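Side-chain contact in putative aminooxidase (Propionibacterium acnes, PDB 2BA9), which isomerises polyunsaturated fatty acids to give conjugated linoleic acid and carries a bound FAD, within the flavin-containing amine oxidoreductase family: residues Y24-G29 with T215-A220. Numbering follows the deposited sequence.
Sequences YLEQAG and TLEHPA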
loop_
_atom_site.group_PDB
_atom_site.type_symbol
_atom_site.label_atom_id
_atom_site.label_comp_id
_atom_site.label_asym_id
_atom_site.label_seq_id
_atom_site.Cartn_x
_atom_site.Cartn_y
_atom_site.Cartn_z
ATOM N N TYR A 24 -18.993 2.722 -3.977
ATOM C CA TYR A 24 -19.783 2.882 -2.750
ATOM C C TYR A 24 -20.651 4.132 -2.754
ATOM O O TYR A 24 -21.695 4.174 -2.082
ATOM C CB TYR A 24 -18.893 2.804 -1.501
ATOM C CG TYR A 24 -18.462 1.374 -1.223
ATOM C CD1 TYR A 24 -19.366 0.429 -0.736
ATOM C CD2 TYR A 24 -17.166 0.959 -1.481
ATOM C CE1 TYR A 24 -18.972 -0.900 -0.514
ATOM C CE2 TYR A 24 -16.767 -0.352 -1.261
ATOM C CZ TYR A 24 -17.661 -1.272 -0.782
ATOM O OH TYR A 24 -17.218 -2.560 -0.586
ATOM N N LEU A 25 -20.243 5.144 -3.515
ATOM C CA LEU A 25 -21.112 6.297 -3.741
ATOM C C LEU A 25 -22.321 5.852 -4.562
ATOM O O LEU A 25 -23.470 6.119 -4.186
ATOM C CB LEU A 25 -20.353 7.449 -4.423
ATOM C CG LEU A 25 -19.529 8.313 -3.457
ATOM C CD1 LEU A 25 -18.481 9.163 -4.185
ATOM C CD2 LEU A 25 -20.448 9.201 -2.618
ATOM N N GLU A 26 -22.048 5.160 -5.669
ATOM C CA GLU A 26 -23.100 4.628 -6.523
ATOM C C GLU A 26 -24.120 3.862 -5.679
ATOM O O GLU A 26 -25.315 4.132 -5.755
ATOM C CB GLU A 26 -22.509 3.713 -7.595
ATOM C CG GLU A 26 -23.494 3.335 -8.689
ATOM C CD GLU A 26 -22.870 2.450 -9.746
ATOM O OE1 GLU A 26 -21.929 2.901 -10.416
ATOM O OE2 GLU A 26 -23.342 1.310 -9.915
ATOM N N GLN A 27 -23.625 2.932 -4.862
ATOM C CA GLN A 27 -24.478 2.059 -4.036
ATOM C C GLN A 27 -25.298 2.783 -2.956
ATOM O O GLN A 27 -26.355 2.300 -2.553
ATOM C CB GLN A 27 -23.637 0.934 -3.419
ATOM C CG GLN A 27 -23.159 -0.080 -4.455
ATOM C CD GLN A 27 -22.296 -1.189 -3.880
ATOM O OE1 GLN A 27 -21.998 -2.162 -4.566
ATOM N NE2 GLN A 27 -21.893 -1.052 -2.624
ATOM N N ALA A 28 -24.815 3.948 -2.524
ATOM C CA ALA A 28 -25.536 4.818 -1.586
ATOM C C ALA A 28 -26.534 5.740 -2.284
ATOM O O ALA A 28 -27.266 6.484 -1.618
ATOM C CB ALA A 28 -24.541 5.660 -0.776
ATOM N N GLY A 29 -26.567 5.704 -3.613
ATOM C CA GLY A 29 -27.529 6.493 -4.382
ATOM C C GLY A 29 -26.977 7.797 -4.928
ATOM O O GLY A 29 -27.738 8.678 -5.328
ATOM N N THR A 215 -18.036 -2.467 -14.060
ATOM C CA THR A 215 -19.364 -2.564 -13.419
ATOM C C THR A 215 -19.949 -1.211 -12.984
ATOM O O THR A 215 -21.141 -1.118 -12.676
ATOM C CB THR A 215 -19.329 -3.482 -12.178
ATOM O OG1 THR A 215 -18.574 -2.846 -11.147
ATOM C CG2 THR A 215 -18.713 -4.835 -12.513
ATOM N N LEU A 216 -19.109 -0.181 -12.924
ATOM C CA LEU A 216 -19.539 1.163 -12.525
ATOM C C LEU A 216 -20.469 1.802 -13.554
ATOM O O LEU A 216 -20.288 1.629 -14.764
ATOM C CB LEU A 216 -18.330 2.100 -12.348
ATOM C CG LEU A 216 -17.327 1.727 -11.261
ATOM C CD1 LEU A 216 -16.241 2.788 -11.152
ATOM C CD2 LEU A 216 -18.052 1.504 -9.916
ATOM N N GLU A 217 -21.435 2.562 -13.040
ATOM C CA GLU A 217 -22.322 3.408 -13.831
ATOM C C GLU A 217 -21.488 4.399 -14.651
ATOM O O GLU A 217 -21.784 4.634 -15.819
ATOM C CB GLU A 217 -23.302 4.151 -12.890
ATOM C CG GLU A 217 -24.490 4.852 -13.549
ATOM C CD GLU A 217 -25.380 5.583 -12.531
ATOM O OE1 GLU A 217 -25.486 5.124 -11.373
ATOM O OE2 GLU A 217 -25.982 6.617 -12.890
ATOM N N HIS A 218 -20.437 4.955 -14.042
ATOM C CA HIS A 218 -19.499 5.832 -14.746
ATOM C C HIS A 218 -18.050 5.360 -14.559
ATOM O O HIS A 218 -17.370 5.755 -13.605
ATOM C CB HIS A 218 -19.639 7.286 -14.271
ATOM C CG HIS A 218 -21.044 7.791 -14.276
ATOM N ND1 HIS A 218 -21.636 8.331 -15.396
ATOM C CD2 HIS A 218 -21.975 7.842 -13.294
ATOM C CE1 HIS A 218 -22.877 8.685 -15.106
ATOM N NE2 HIS A 218 -23.107 8.401 -13.837
ATOM N N PRO A 219 -17.583 4.486 -15.458
ATOM C CA PRO A 219 -16.183 4.092 -15.499
ATOM C C PRO A 219 -15.218 5.286 -15.566
ATOM O O PRO A 219 -15.590 6.404 -15.972
ATOM C CB PRO A 219 -16.109 3.246 -16.770
ATOM C CG PRO A 219 -17.478 2.687 -16.913
ATOM C CD PRO A 219 -18.372 3.787 -16.492
ATOM N N ALA A 220 -13.981 5.062 -15.144
ATOM C CA ALA A 220 -13.017 6.151 -15.080
ATOM C C ALA A 220 -12.820 6.817 -16.440
ATOM O O ALA A 220 -12.794 6.154 -17.479
ATOM C CB ALA A 220 -11.681 5.667 -14.538
#
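Glu26 and Glu217 bring the two backbones together, their CA atoms 7.4 Å apart, where the last turn of helix 16-28 faces the loop that follows helix 204-215. A Schellman motif at Gly29 closes the helix; the positive phi there favours glycine because a CB would jam against the preceding carbonyl oxygen. The 215-220 segment is irregular, and the backbone amide of Glu217 is bonded by a side chain.

Glu26 accepts that amide. With CG anti to the backbone N (chi1 -169°) and the chain extended beyond it, its carboxylate spans the gap, and OE1 accepts the amide N of Glu217 at 2.7 Å. The bond is nearly straight and reaches the syn side of OE1, 29° out of the carboxylate plane. The same oxygen also lies 3.1 Å from Glu217 CB and close to Leu216 CA. Tyr33 OH also bonds to OE1, while OE2 forms a salt bridge with Arg76. A glutamate suits this place, being long enough to cross and having two acceptor oxygens to share among three partners.

Glu217 runs across Glu26, the two carboxylate planes 60° apart, and its OE1 comes within 4.3 Å of Glu26 OE1. Arg76, on Glu26, and His31, bonded to Glu217 OE1, probably ease this meeting of like charges. The Leu216 side chain stays further off, with CB and CD2 both 4.2 Å from Glu26 OE1; it also packs on Tyr33 and Ile35, as befits a buried leucine.

Helix 16-28 follows what is probably the glycine-rich turn of a Rossmann-type beta-alpha-beta unit (strand 9-12, helix 16-28, strand 33-36), and the bond from the amide of Glu217 to the carboxylate of Glu26 joins its C-terminal end to a surface loop of the FAD-binding fold.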